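Local atomic coordinates of C alpha-dehydrogenase (Sphingobium sp. SYK-6, PDB entry 4YAG), a protein that binds NADH and, as a short-chain dehydrogenase of the lignin beta-aryl ether cleavage pathway, probably oxidises alcohol substrates with NAD(+). Residues Leu32-Ile37 against Arg56-Ile61; Ile114-Pro119 against Lys162-Thr167; Pro190-Ile195 against Trp228-Glu233. One frame throughout, in Å; residues are numbered along the deposited sequence.

Contact 1 of 3, residues Leu32-Ile37 against Arg56-Ile61; sequences LVLADI and RNVHTI. With NAI (1,4-dihydronicotinamide adenine dinucleotide), chain C.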
loop_
_atom_site.group_PDB
_atom_site.type_symbol
_atom_site.label_atom_id
_atom_site.label_comp_id
_atom_site.label_asym_id
_atom_site.label_seq_id
_atom_site.Cartn_x
_atom_site.Cartn_y
_atom_site.Cartn_z
ATOM N N LEU A 32 -21.212 18.423 -11.210
ATOM C CA LEU A 32 -20.830 17.236 -10.450
ATOM C C LEU A 32 -21.303 15.929 -11.057
ATOM O O LEU A 32 -22.426 15.825 -11.543
ATOM C CB LEU A 32 -21.413 17.295 -9.042
ATOM C CG LEU A 32 -21.112 18.535 -8.209
ATOM C CD1 LEU A 32 -21.917 18.453 -6.920
ATOM C CD2 LEU A 32 -19.627 18.658 -7.956
ATOM N N VAL A 33 -20.448 14.911 -10.948
ATOM C CA VAL A 33 -20.861 13.536 -11.107
ATOM C C VAL A 33 -20.511 12.835 -9.810
ATOM O O VAL A 33 -19.328 12.786 -9.419
ATOM C CB VAL A 33 -20.157 12.853 -12.290
ATOM C CG1 VAL A 33 -20.508 11.380 -12.361
ATOM C CG2 VAL A 33 -20.516 13.543 -13.559
ATOM N N LEU A 34 -21.536 12.341 -9.125
ATOM C CA LEU A 34 -21.354 11.617 -7.871
ATOM C C LEU A 34 -21.447 10.124 -8.164
ATOM O O LEU A 34 -22.446 9.643 -8.689
ATOM C CB LEU A 34 -22.410 12.024 -6.846
ATOM C CG LEU A 34 -22.589 13.522 -6.641
ATOM C CD1 LEU A 34 -23.653 13.785 -5.601
ATOM C CD2 LEU A 34 -21.303 14.202 -6.254
ATOM N N ALA A 35 -20.381 9.395 -7.836
ATOM C CA ALA A 35 -20.297 7.972 -8.082
ATOM C C ALA A 35 -20.247 7.273 -6.721
ATOM O O ALA A 35 -19.453 7.614 -5.859
ATOM C CB ALA A 35 -19.055 7.634 -8.910
ATOM N N ASP A 36 -21.121 6.307 -6.521
ATOM C CA ASP A 36 -21.269 5.694 -5.196
ATOM C C ASP A 36 -21.878 4.314 -5.346
ATOM O O ASP A 36 -22.699 4.067 -6.246
ATOM C CB ASP A 36 -22.168 6.592 -4.339
ATOM C CG ASP A 36 -21.936 6.439 -2.850
ATOM O OD1 ASP A 36 -22.324 5.388 -2.294
ATOM O OD2 ASP A 36 -21.378 7.392 -2.240
ATOM N N ILE A 37 -21.553 3.429 -4.417
ATOM C CA ILE A 37 -22.068 2.076 -4.459
ATOM C C ILE A 37 -23.466 1.973 -3.818
ATOM O O ILE A 37 -24.170 0.987 -4.008
ATOM C CB ILE A 37 -21.054 1.095 -3.772
ATOM C CG1 ILE A 37 -21.274 -0.342 -4.245
ATOM C CG2 ILE A 37 -21.142 1.192 -2.265
ATOM C CD1 ILE A 37 -20.174 -1.277 -3.772
ATOM N N ARG A 56 -29.848 20.087 -12.098
ATOM C CA ARG A 56 -29.347 19.988 -13.472
ATOM C C ARG A 56 -27.830 19.906 -13.523
ATOM O O ARG A 56 -27.257 19.533 -14.547
ATOM C CB ARG A 56 -29.793 21.186 -14.286
ATOM C CG ARG A 56 -29.161 22.468 -13.818
ATOM C CD ARG A 56 -29.870 23.667 -14.371
ATOM N NE ARG A 56 -29.287 24.886 -13.825
ATOM C CZ ARG A 56 -29.532 25.350 -12.604
ATOM N NH1 ARG A 56 -30.367 24.706 -11.799
ATOM N NH2 ARG A 56 -28.948 26.471 -12.194
ATOM N N ASN A 57 -27.177 20.276 -12.431
ATOM C CA ASN A 57 -25.717 20.312 -12.412
ATOM C C ASN A 57 -25.103 19.154 -11.639
ATOM O O ASN A 57 -23.918 19.183 -11.329
ATOM C CB ASN A 57 -25.253 21.660 -11.858
ATOM C CG ASN A 57 -25.483 22.771 -12.844
ATOM O OD1 ASN A 57 -25.211 22.607 -14.034
ATOM N ND2 ASN A 57 -26.038 23.888 -12.377
ATOM N N VAL A 58 -25.916 18.135 -11.359
ATOM C CA VAL A 58 -25.495 16.975 -10.591
ATOM C C VAL A 58 -26.032 15.710 -11.253
ATOM O O VAL A 58 -27.240 15.558 -11.449
ATOM C CB VAL A 58 -26.000 17.027 -9.148
ATOM C CG1 VAL A 58 -25.456 15.812 -8.374
ATOM C CG2 VAL A 58 -25.562 18.325 -8.485
ATOM N N HIS A 59 -25.106 14.836 -11.645
ATOM C CA HIS A 59 -25.459 13.545 -12.221
ATOM C C HIS A 59 -24.961 12.462 -11.272
ATOM O O HIS A 59 -23.891 12.606 -10.700
ATOM C CB HIS A 59 -24.789 13.378 -13.583
ATOM C CG HIS A 59 -25.073 12.073 -14.257
ATOM N ND1 HIS A 59 -26.351 11.662 -14.583
ATOM C CD2 HIS A 59 -24.249 11.099 -14.707
ATOM C CE1 HIS A 59 -26.298 10.491 -15.186
ATOM N NE2 HIS A 59 -25.030 10.122 -15.275
ATOM N N THR A 60 -25.723 11.387 -11.106
ATOM C CA THR A 60 -25.328 10.307 -10.217
ATOM C C THR A 60 -25.090 9.031 -11.006
ATOM O O THR A 60 -25.792 8.738 -11.965
ATOM C CB THR A 60 -26.383 10.033 -9.142
ATOM O OG1 THR A 60 -27.633 9.783 -9.770
ATOM C CG2 THR A 60 -26.511 11.246 -8.220
ATOM N N ILE A 61 -24.093 8.280 -10.561
ATOM C CA ILE A 61 -23.779 6.981 -11.136
ATOM C C ILE A 61 -23.535 6.005 -10.003
ATOM O O ILE A 61 -22.695 6.260 -9.121
ATOM C CB ILE A 61 -22.500 7.014 -12.010
ATOM C CG1 ILE A 61 -22.659 7.979 -13.181
ATOM C CG2 ILE A 61 -22.177 5.615 -12.547
ATOM C CD1 ILE A 61 -21.403 8.143 -14.009
HETATM P PA NAI C . -19.020 7.774 4.124
HETATM O O1A NAI C . -19.358 6.316 4.262
HETATM O O2A NAI C . -19.995 8.765 4.730
HETATM O O5B NAI C . -18.808 8.143 2.611
HETATM C C5B NAI C . -18.190 7.227 1.755
HETATM C C4B NAI C . -19.091 6.949 0.618
HETATM O O4B NAI C . -18.295 6.097 -0.268
HETATM C C3B NAI C . -20.343 6.255 0.927
HETATM O O3B NAI C . -21.493 6.932 0.379
HETATM C C2B NAI C . -20.166 4.920 0.391
HETATM O O2B NAI C . -21.389 4.292 -0.022
HETATM C C1B NAI C . -19.201 5.074 -0.697
HETATM N N9A NAI C . -18.489 3.866 -1.021
HETATM C C8A NAI C . -17.966 2.923 -0.162
HETATM N N7A NAI C . -17.424 1.913 -0.857
HETATM C C5A NAI C . -17.566 2.174 -2.195
HETATM C C6A NAI C . -17.224 1.530 -3.385
HETATM N N6A NAI C . -16.626 0.263 -3.343
HETATM N N1A NAI C . -17.526 2.100 -4.580
HETATM C C2A NAI C . -18.160 3.295 -4.623
HETATM N N3A NAI C . -18.515 3.956 -3.511
HETATM C C4A NAI C . -18.240 3.422 -2.299
HETATM O O3 NAI C . -17.617 7.902 4.853
HETATM P PN NAI C . -16.475 9.036 4.765
HETATM O O1N NAI C . -16.978 10.334 4.148
HETATM O O2N NAI C . -15.974 9.179 6.180
HETATM O O5D NAI C . -15.364 8.361 3.819
HETATM C C5D NAI C . -14.708 9.088 2.777
HETATM C C4D NAI C . -13.246 8.826 2.827
HETATM O O4D NAI C . -12.695 9.521 4.005
HETATM C C3D NAI C . -12.881 7.414 2.968
HETATM O O3D NAI C . -11.820 7.108 2.040
HETATM C C2D NAI C . -12.420 7.263 4.346
HETATM O O2D NAI C . -11.481 6.188 4.463
HETATM C C1D NAI C . -11.798 8.539 4.647
HETATM N N1N NAI C . -11.631 8.956 5.990
HETATM C C2N NAI C . -12.675 9.288 6.820
HETATM C C3N NAI C . -12.415 9.718 8.111
HETATM C C7N NAI C . -13.528 10.087 9.031
HETATM O O7N NAI C . -13.331 10.336 10.240
HETATM N N7N NAI C . -14.858 10.237 8.446
HETATM C C4N NAI C . -11.121 9.832 8.591
HETATM C C5N NAI C . -10.081 9.548 7.726
HETATM C C6N NAI C . -10.335 9.129 6.445
#

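Contact 2 of 3, residues Ile114-Pro119 against Lys162-Thr167; sequences INLMGP and KAAVIT. With NAI (1,4-dihydronicotinamide adenine dinucleotide), chain C.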
loop_
_atom_site.group_PDB
_atom_site.type_symbol
_atom_site.label_atom_id
_atom_site.label_comp_id
_atom_site.label_asym_id
_atom_site.label_seq_id
_atom_site.Cartn_x
_atom_site.Cartn_y
_atom_site.Cartn_z
ATOM N N ILE A 114 -10.853 -1.542 -2.081
ATOM C CA ILE A 114 -11.591 -0.289 -2.078
ATOM C C ILE A 114 -10.640 0.869 -1.809
ATOM O O ILE A 114 -10.624 1.866 -2.533
ATOM C CB ILE A 114 -12.739 -0.280 -1.046
ATOM C CG1 ILE A 114 -13.623 -1.527 -1.163
ATOM C CG2 ILE A 114 -13.548 1.014 -1.180
ATOM C CD1 ILE A 114 -14.052 -1.892 -2.560
ATOM N N ASN A 115 -9.820 0.746 -0.767
ATOM C CA ASN A 115 -9.075 1.903 -0.282
ATOM C C ASN A 115 -7.769 2.197 -1.032
ATOM O O ASN A 115 -7.277 3.320 -0.981
ATOM C CB ASN A 115 -8.794 1.779 1.224
ATOM C CG ASN A 115 -10.049 1.908 2.081
ATOM O OD1 ASN A 115 -11.113 2.299 1.601
ATOM N ND2 ASN A 115 -9.935 1.559 3.356
ATOM N N LEU A 116 -7.233 1.212 -1.747
ATOM C CA LEU A 116 -6.027 1.430 -2.529
ATOM C C LEU A 116 -6.311 1.260 -4.020
ATOM O O LEU A 116 -5.966 2.144 -4.836
ATOM C CB LEU A 116 -4.899 0.495 -2.070
ATOM C CG LEU A 116 -3.615 0.598 -2.905
ATOM C CD1 LEU A 116 -3.100 2.021 -3.007
ATOM C CD2 LEU A 116 -2.499 -0.311 -2.342
ATOM N N MET A 117 -6.941 0.162 -4.428
ATOM C CA MET A 117 -7.185 -0.025 -5.849
ATOM C C MET A 117 -8.272 0.934 -6.368
ATOM O O MET A 117 -8.287 1.255 -7.541
ATOM C CB MET A 117 -7.504 -1.488 -6.199
ATOM C CG MET A 117 -7.461 -1.768 -7.698
ATOM S SD MET A 117 -5.892 -1.273 -8.489
ATOM C CE MET A 117 -4.789 -2.421 -7.725
ATOM N N GLY A 118 -9.160 1.401 -5.503
ATOM C CA GLY A 118 -10.176 2.359 -5.938
ATOM C C GLY A 118 -9.513 3.597 -6.544
ATOM O O GLY A 118 -9.799 3.960 -7.697
ATOM N N PRO A 119 -8.600 4.247 -5.805
ATOM C CA PRO A 119 -7.908 5.411 -6.372
ATOM C C PRO A 119 -7.062 5.067 -7.589
ATOM O O PRO A 119 -7.011 5.832 -8.530
ATOM C CB PRO A 119 -7.041 5.926 -5.213
ATOM C CG PRO A 119 -7.794 5.478 -3.980
ATOM C CD PRO A 119 -8.425 4.158 -4.345
ATOM N N LYS A 162 -4.061 3.148 3.429
ATOM C CA LYS A 162 -4.025 4.600 3.464
ATOM C C LYS A 162 -2.609 5.160 3.339
ATOM O O LYS A 162 -2.410 6.207 2.738
ATOM C CB LYS A 162 -4.730 5.140 4.705
ATOM C CG LYS A 162 -6.253 4.856 4.733
ATOM C CD LYS A 162 -6.943 5.567 3.604
ATOM C CE LYS A 162 -8.467 5.584 3.758
ATOM N NZ LYS A 162 -9.110 6.277 2.629
ATOM N N ALA A 163 -1.620 4.484 3.927
ATOM C CA ALA A 163 -0.225 4.880 3.728
ATOM C C ALA A 163 0.153 4.817 2.256
ATOM O O ALA A 163 0.833 5.696 1.717
ATOM C CB ALA A 163 0.694 3.988 4.531
ATOM N N ALA A 164 -0.295 3.756 1.596
ATOM C CA ALA A 164 -0.025 3.582 0.180
ATOM C C ALA A 164 -0.632 4.715 -0.654
ATOM O O ALA A 164 -0.032 5.152 -1.621
ATOM C CB ALA A 164 -0.532 2.245 -0.312
ATOM N N VAL A 165 -1.830 5.162 -0.296
ATOM C CA VAL A 165 -2.454 6.248 -1.039
ATOM C C VAL A 165 -1.662 7.547 -0.930
ATOM O O VAL A 165 -1.568 8.327 -1.886
ATOM C CB VAL A 165 -3.913 6.453 -0.556
ATOM C CG1 VAL A 165 -4.531 7.712 -1.193
ATOM C CG2 VAL A 165 -4.733 5.238 -0.904
ATOM N N ILE A 166 -1.093 7.805 0.239
ATOM C CA ILE A 166 -0.279 8.988 0.400
ATOM C C ILE A 166 0.920 8.926 -0.570
ATOM O O ILE A 166 1.193 9.860 -1.311
ATOM C CB ILE A 166 0.197 9.139 1.859
ATOM C CG1 ILE A 166 -1.004 9.366 2.793
ATOM C CG2 ILE A 166 1.209 10.264 1.952
ATOM C CD1 ILE A 166 -0.656 9.257 4.277
ATOM N N THR A 167 1.639 7.801 -0.555
ATOM C CA THR A 167 2.817 7.640 -1.410
ATOM C C THR A 167 2.428 7.660 -2.889
ATOM O O THR A 167 3.113 8.258 -3.706
ATOM C CB THR A 167 3.543 6.353 -1.043
ATOM O OG1 THR A 167 3.962 6.456 0.325
ATOM C CG2 THR A 167 4.763 6.109 -1.936
HETATM P PA NAI C . -19.020 7.774 4.124
HETATM O O1A NAI C . -19.358 6.316 4.262
HETATM O O2A NAI C . -19.995 8.765 4.730
HETATM O O5B NAI C . -18.808 8.143 2.611
HETATM C C5B NAI C . -18.190 7.227 1.755
HETATM C C4B NAI C . -19.091 6.949 0.618
HETATM O O4B NAI C . -18.295 6.097 -0.268
HETATM C C3B NAI C . -20.343 6.255 0.927
HETATM O O3B NAI C . -21.493 6.932 0.379
HETATM C C2B NAI C . -20.166 4.920 0.391
HETATM O O2B NAI C . -21.389 4.292 -0.022
HETATM C C1B NAI C . -19.201 5.074 -0.697
HETATM N N9A NAI C . -18.489 3.866 -1.021
HETATM C C8A NAI C . -17.966 2.923 -0.162
HETATM N N7A NAI C . -17.424 1.913 -0.857
HETATM C C5A NAI C . -17.566 2.174 -2.195
HETATM C C6A NAI C . -17.224 1.530 -3.385
HETATM N N6A NAI C . -16.626 0.263 -3.343
HETATM N N1A NAI C . -17.526 2.100 -4.580
HETATM C C2A NAI C . -18.160 3.295 -4.623
HETATM N N3A NAI C . -18.515 3.956 -3.511
HETATM C C4A NAI C . -18.240 3.422 -2.299
HETATM O O3 NAI C . -17.617 7.902 4.853
HETATM P PN NAI C . -16.475 9.036 4.765
HETATM O O1N NAI C . -16.978 10.334 4.148
HETATM O O2N NAI C . -15.974 9.179 6.180
HETATM O O5D NAI C . -15.364 8.361 3.819
HETATM C C5D NAI C . -14.708 9.088 2.777
HETATM C C4D NAI C . -13.246 8.826 2.827
HETATM O O4D NAI C . -12.695 9.521 4.005
HETATM C C3D NAI C . -12.881 7.414 2.968
HETATM O O3D NAI C . -11.820 7.108 2.040
HETATM C C2D NAI C . -12.420 7.263 4.346
HETATM O O2D NAI C . -11.481 6.188 4.463
HETATM C C1D NAI C . -11.798 8.539 4.647
HETATM N N1N NAI C . -11.631 8.956 5.990
HETATM C C2N NAI C . -12.675 9.288 6.820
HETATM C C3N NAI C . -12.415 9.718 8.111
HETATM C C7N NAI C . -13.528 10.087 9.031
HETATM O O7N NAI C . -13.331 10.336 10.240
HETATM N N7N NAI C . -14.858 10.237 8.446
HETATM C C4N NAI C . -11.121 9.832 8.591
HETATM C C5N NAI C . -10.081 9.548 7.726
HETATM C C6N NAI C . -10.335 9.129 6.445
HETATM O O HOH W 1 -8.502 5.362 0.152
#

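Contact 3 of 3, residues Pro190-Ile195 against Trp228-Glu233; sequences PIKSRI and WMEPTE. With NAI (1,4-dihydronicotinamide adenine dinucleotide), chain C.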
loop_
_atom_site.group_PDB
_atom_site.type_symbol
_atom_site.label_atom_id
_atom_site.label_comp_id
_atom_site.label_asym_id
_atom_site.label_seq_id
_atom_site.Cartn_x
_atom_site.Cartn_y
_atom_site.Cartn_z
ATOM N N PRO A 190 -10.984 12.954 12.513
ATOM C CA PRO A 190 -12.409 12.583 12.644
ATOM C C PRO A 190 -13.390 13.572 12.013
ATOM O O PRO A 190 -13.489 14.719 12.453
ATOM C CB PRO A 190 -12.613 12.503 14.154
ATOM C CG PRO A 190 -11.249 12.472 14.756
ATOM C CD PRO A 190 -10.344 13.198 13.815
ATOM N N ILE A 191 -14.094 13.112 10.976
ATOM C CA ILE A 191 -15.097 13.902 10.271
ATOM C C ILE A 191 -16.444 13.202 10.401
ATOM O O ILE A 191 -16.530 11.975 10.278
ATOM C CB ILE A 191 -14.778 14.025 8.770
ATOM C CG1 ILE A 191 -13.285 14.310 8.521
ATOM C CG2 ILE A 191 -15.686 15.065 8.090
ATOM C CD1 ILE A 191 -12.795 15.568 9.149
ATOM N N LYS A 192 -17.491 13.981 10.640
ATOM C CA LYS A 192 -18.849 13.432 10.656
ATOM C C LYS A 192 -19.176 12.810 9.307
ATOM O O LYS A 192 -19.074 13.458 8.275
ATOM C CB LYS A 192 -19.882 14.516 10.954
ATOM C CG LYS A 192 -19.775 15.132 12.319
ATOM C CD LYS A 192 -20.904 16.138 12.543
ATOM C CE LYS A 192 -20.772 16.847 13.878
ATOM N NZ LYS A 192 -21.712 17.995 13.986
ATOM N N SER A 193 -19.581 11.552 9.315
ATOM C CA SER A 193 -19.863 10.838 8.082
ATOM C C SER A 193 -20.677 9.592 8.374
ATOM O O SER A 193 -21.116 9.386 9.504
ATOM C CB SER A 193 -18.577 10.459 7.361
ATOM O OG SER A 193 -17.988 9.298 7.947
ATOM N N ARG A 194 -20.851 8.751 7.360
ATOM C CA ARG A 194 -21.581 7.505 7.531
ATOM C C ARG A 194 -20.688 6.280 7.320
ATOM O O ARG A 194 -21.181 5.205 6.969
ATOM C CB ARG A 194 -22.794 7.473 6.599
ATOM C CG ARG A 194 -23.854 8.451 7.052
ATOM C CD ARG A 194 -25.155 8.348 6.259
ATOM N NE ARG A 194 -25.033 8.999 4.960
ATOM C CZ ARG A 194 -26.056 9.162 4.120
ATOM N NH1 ARG A 194 -27.245 8.677 4.443
ATOM N NH2 ARG A 194 -25.886 9.775 2.957
ATOM N N ILE A 195 -19.387 6.436 7.569
ATOM C CA ILE A 195 -18.437 5.358 7.344
ATOM C C ILE A 195 -18.715 4.177 8.280
ATOM O O ILE A 195 -18.278 3.051 8.028
ATOM C CB ILE A 195 -16.977 5.847 7.420
ATOM C CG1 ILE A 195 -16.058 4.769 6.846
ATOM C CG2 ILE A 195 -16.592 6.235 8.849
ATOM C CD1 ILE A 195 -14.826 5.304 6.184
ATOM N N TRP A 228 -16.894 16.123 15.967
ATOM C CA TRP A 228 -16.170 15.789 14.754
ATOM C C TRP A 228 -16.425 16.902 13.754
ATOM O O TRP A 228 -17.403 17.640 13.841
ATOM C CB TRP A 228 -16.585 14.432 14.194
ATOM C CG TRP A 228 -16.187 13.287 15.062
ATOM C CD1 TRP A 228 -15.377 13.332 16.165
ATOM C CD2 TRP A 228 -16.591 11.920 14.918
ATOM N NE1 TRP A 228 -15.253 12.078 16.711
ATOM C CE2 TRP A 228 -15.992 11.195 15.966
ATOM C CE3 TRP A 228 -17.418 11.244 14.015
ATOM C CZ2 TRP A 228 -16.185 9.823 16.132
ATOM C CZ3 TRP A 228 -17.606 9.882 14.179
ATOM C CH2 TRP A 228 -16.995 9.187 15.231
ATOM N N MET A 229 -15.525 17.019 12.791
ATOM C CA MET A 229 -15.567 18.127 11.862
ATOM C C MET A 229 -16.691 17.925 10.835
ATOM O O MET A 229 -17.052 16.793 10.503
ATOM C CB MET A 229 -14.195 18.253 11.193
ATOM C CG MET A 229 -14.100 19.357 10.140
ATOM S SD MET A 229 -12.419 19.510 9.518
ATOM C CE MET A 229 -11.638 20.359 10.890
ATOM N N GLU A 230 -17.237 19.022 10.337
ATOM C CA GLU A 230 -18.262 18.956 9.308
ATOM C C GLU A 230 -17.631 18.703 7.959
ATOM O O GLU A 230 -16.608 19.298 7.636
ATOM C CB GLU A 230 -19.002 20.281 9.240
ATOM C CG GLU A 230 -19.906 20.548 10.416
ATOM C CD GLU A 230 -21.095 19.606 10.447
ATOM O OE1 GLU A 230 -21.420 19.002 9.394
ATOM O OE2 GLU A 230 -21.692 19.462 11.528
ATOM N N PRO A 231 -18.241 17.832 7.146
ATOM C CA PRO A 231 -17.735 17.632 5.790
ATOM C C PRO A 231 -17.575 18.919 4.972
ATOM O O PRO A 231 -16.636 18.975 4.172
ATOM C CB PRO A 231 -18.774 16.692 5.176
ATOM C CG PRO A 231 -19.249 15.895 6.327
ATOM C CD PRO A 231 -19.258 16.823 7.506
ATOM N N THR A 232 -18.415 19.932 5.151
ATOM C CA THR A 232 -18.262 21.135 4.319
ATOM C C THR A 232 -16.975 21.901 4.672
ATOM O O THR A 232 -16.401 22.575 3.814
ATOM C CB THR A 232 -19.462 22.066 4.392
ATOM O OG1 THR A 232 -19.800 22.309 5.757
ATOM C CG2 THR A 232 -20.671 21.435 3.685
ATOM N N GLU A 233 -16.530 21.799 5.920
ATOM C CA GLU A 233 -15.254 22.401 6.300
ATOM C C GLU A 233 -14.108 21.728 5.557
ATOM O O GLU A 233 -13.207 22.400 5.052
ATOM C CB GLU A 233 -15.015 22.337 7.804
ATOM C CG GLU A 233 -13.699 23.041 8.177
ATOM C CD GLU A 233 -13.479 23.279 9.665
ATOM O OE1 GLU A 233 -14.306 22.852 10.510
ATOM O OE2 GLU A 233 -12.446 23.915 9.975
HETATM P PA NAI C . -19.020 7.774 4.124
HETATM O O1A NAI C . -19.358 6.316 4.262
HETATM O O2A NAI C . -19.995 8.765 4.730
HETATM O O5B NAI C . -18.808 8.143 2.611
HETATM C C5B NAI C . -18.190 7.227 1.755
HETATM C C4B NAI C . -19.091 6.949 0.618
HETATM O O4B NAI C . -18.295 6.097 -0.268
HETATM C C3B NAI C . -20.343 6.255 0.927
HETATM O O3B NAI C . -21.493 6.932 0.379
HETATM C C2B NAI C . -20.166 4.920 0.391
HETATM O O2B NAI C . -21.389 4.292 -0.022
HETATM C C1B NAI C . -19.201 5.074 -0.697
HETATM N N9A NAI C . -18.489 3.866 -1.021
HETATM C C8A NAI C . -17.966 2.923 -0.162
HETATM N N7A NAI C . -17.424 1.913 -0.857
HETATM C C5A NAI C . -17.566 2.174 -2.195
HETATM C C6A NAI C . -17.224 1.530 -3.385
HETATM N N6A NAI C . -16.626 0.263 -3.343
HETATM N N1A NAI C . -17.526 2.100 -4.580
HETATM C C2A NAI C . -18.160 3.295 -4.623
HETATM N N3A NAI C . -18.515 3.956 -3.511
HETATM C C4A NAI C . -18.240 3.422 -2.299
HETATM O O3 NAI C . -17.617 7.902 4.853
HETATM P PN NAI C . -16.475 9.036 4.765
HETATM O O1N NAI C . -16.978 10.334 4.148
HETATM O O2N NAI C . -15.974 9.179 6.180
HETATM O O5D NAI C . -15.364 8.361 3.819
HETATM C C5D NAI C . -14.708 9.088 2.777
HETATM C C4D NAI C . -13.246 8.826 2.827
HETATM O O4D NAI C . -12.695 9.521 4.005
HETATM C C3D NAI C . -12.881 7.414 2.968
HETATM O O3D NAI C . -11.820 7.108 2.040
HETATM C C2D NAI C . -12.420 7.263 4.346
HETATM O O2D NAI C . -11.481 6.188 4.463
HETATM C C1D NAI C . -11.798 8.539 4.647
HETATM N N1N NAI C . -11.631 8.956 5.990
HETATM C C2N NAI C . -12.675 9.288 6.820
HETATM C C3N NAI C . -12.415 9.718 8.111
HETATM C C7N NAI C . -13.528 10.087 9.031
HETATM O O7N NAI C . -13.331 10.336 10.240
HETATM N N7N NAI C . -14.858 10.237 8.446
HETATM C C4N NAI C . -11.121 9.832 8.591
HETATM C C5N NAI C . -10.081 9.548 7.726
HETATM C C6N NAI C . -10.335 9.129 6.445
#

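Contact 1 of 3, residues Leu32-Ile37 against Arg56-Ile61
Leu32 to Ala35 pair in parallel with Val58 to Ile61, joining the two strands of a beta-alpha-beta unit of the Rossmann fold, linked by helix 39-51. Strand 58-62 is the outermost on this side of the chain's sheet. Five backbone bonds zip the pair together. Leu34 N donates to His59 O at 2.8 Å, and Leu34 O in turn accepts from Ile61 N. The fifth, Asp36 N to Ile61 O, is 3.0 Å. The side chains alternate between two faces. On the face of Leu32, Leu34, Val58 and Thr60, Val58 splits its methyls between two leucines. Val58 CG1, anti to the backbone N (chi1 -177°), meets Leu34 CD1 at 3.9 Å. Val58 CG2 lies beside Leu32 CD1 at 4.0 Å. Helices 39-51 and 16-27 cover this face, Phe49 on Val58 and Ala22 on Leu32 and Leu34. On the other face Val33 CG1 touches Ile61 CD1 at 3.7 Å. Helix 68-82 packs there through Cys78 and Met82, and its Glu77 takes the His59 NE2 bond. At the end of strand 31-36 is Asp36, an NADH-binding residue. Its carboxylate grips both hydroxyls of the adenosine ribose, as the acidic residue at this strand end does in many NAD-dependent relatives. The fork fixes the ribose by two bonds, and Arg38 N also donates to OD1. Asp36 OD1 accepts from NADH O2B at 2.7 Å, and Asp36 OD2 accepts from NADH O3B at the same 2.7 Å.

Contact 2 of 3, residues Ile114-Pro119 against Lys162-Thr167
Lys162 NZ is gripped by several groups, and a water joins it to Asn115 across the contact. Lys162 NZ donates to both hydroxyls of the nicotinamide ribose, 2.9 Å to NADH O3D and 3.0 Å to NADH O2D. Thr142 O and the water also accept from NZ, with Ala143 O as a weak acceptor, so three N-H groups are shared among more acceptors. The water lies 2.7 Å from Lys162 NZ and 2.6 Å from Asn115 O. That carbonyl is available because the helix has a wider pi-type turn at 114-117, and Pro119 has no N-H to offer it. Asn115 ND2 is bonded to Ile94 O. In classical short-chain dehydrogenases an asparagine carbonyl in this helix holds a water on the lysine of the Tyr-x-x-x-Lys motif; Tyr158 and Lys162 are consistent with that relay. Val165 CG2 makes a tight methyl-to-carbonyl contact, 3.2 Å from Asn115 O. The apolar contacts are Leu116 with Ala164 and Val165, and Pro119 with Val165. Chi1 of 176° sets Leu116 CG anti to the backbone N; both methyls lie against Ala164, Leu116 CD1 3.7 Å from Ala164 CB. The axes of the two helix segments approach to 8.9 Å, at 26°. Pro119 and Val165 lean on Asn141 of strand 137-142, Ile166 packs on strand 181-187, and helix 156-177 packs on its copy in the second subunit, Ala163 against Thr167 of that subunit.

Contact 3 of 3, residues Pro190-Ile195 against Trp228-Glu233
Ile191 and Met229 form a single backbone bridge, flanked by two hydrogen bonds. Met229 N donates to Pro190 O at 3.1 Å, nearly straight at 173°. Lys192 N returns a bond of 2.8 Å to Met229 O. One salt bridge adds charge pairing: Lys192 NZ reaches Glu230 OE2 at 2.9 Å, coming from above the carboxylate plane, 36° out of it. The lysine chain is extended beyond CG and crosses Trp228 on the way, its CG near Trp228 CB. An alanine here would probably leave Glu230 OE2 without its charged mate and open a gap beside Trp228 CB. The aromatic contact is a CH-pi interaction. Pro190 CB sits over the face of the Trp228 five-membered ring, 3.6 Å from its centroid. Among apolar contacts, Ile191 and Met229 lie side by side, with Ile191 CD1 3.7 Å from Met229 CB. Ile191 CG2 also rests near Pro231 CD, at the start of helix 231-244. The 190-195 loop binds NADH mainly through polar atoms. Ile191 N donates to NADH O7N of the carboxamide at 3.0 Å, and N7N gives a bond back to Ile191 O. Ser193 OG donates to NADH O2N at 2.7 Å. It also accepts from Ile195 N in an ST turn. Arg194 N donates to O2A. Backbone clasping of the carboxamide by the loop after strand 181-187 is characteristic of the nicotinamide site of short-chain dehydrogenases.

Overall arrangement
All three contacts touch the same NADH, each at a different part of it. Contact 1 holds the adenosine ribose, contact 2 the nicotinamide ribose, and contact 3 the carboxamide and the diphosphate. Their centres are about 22 Å apart for contacts 1 and 2, and about 20 Å for contact 3 from either. Nearest atoms are about 6 to 7 Å apart, so the contacts do not touch and the cofactor spans them. At two places residues of different contacts meet the same part of the cofactor. Ile37 of contact 1 and Ile114 of contact 2 both reach the adenine amino group N6A. Ile195 of contact 3 lies by the ribose that Lys162 of contact 2 binds. Along the chain they follow in series.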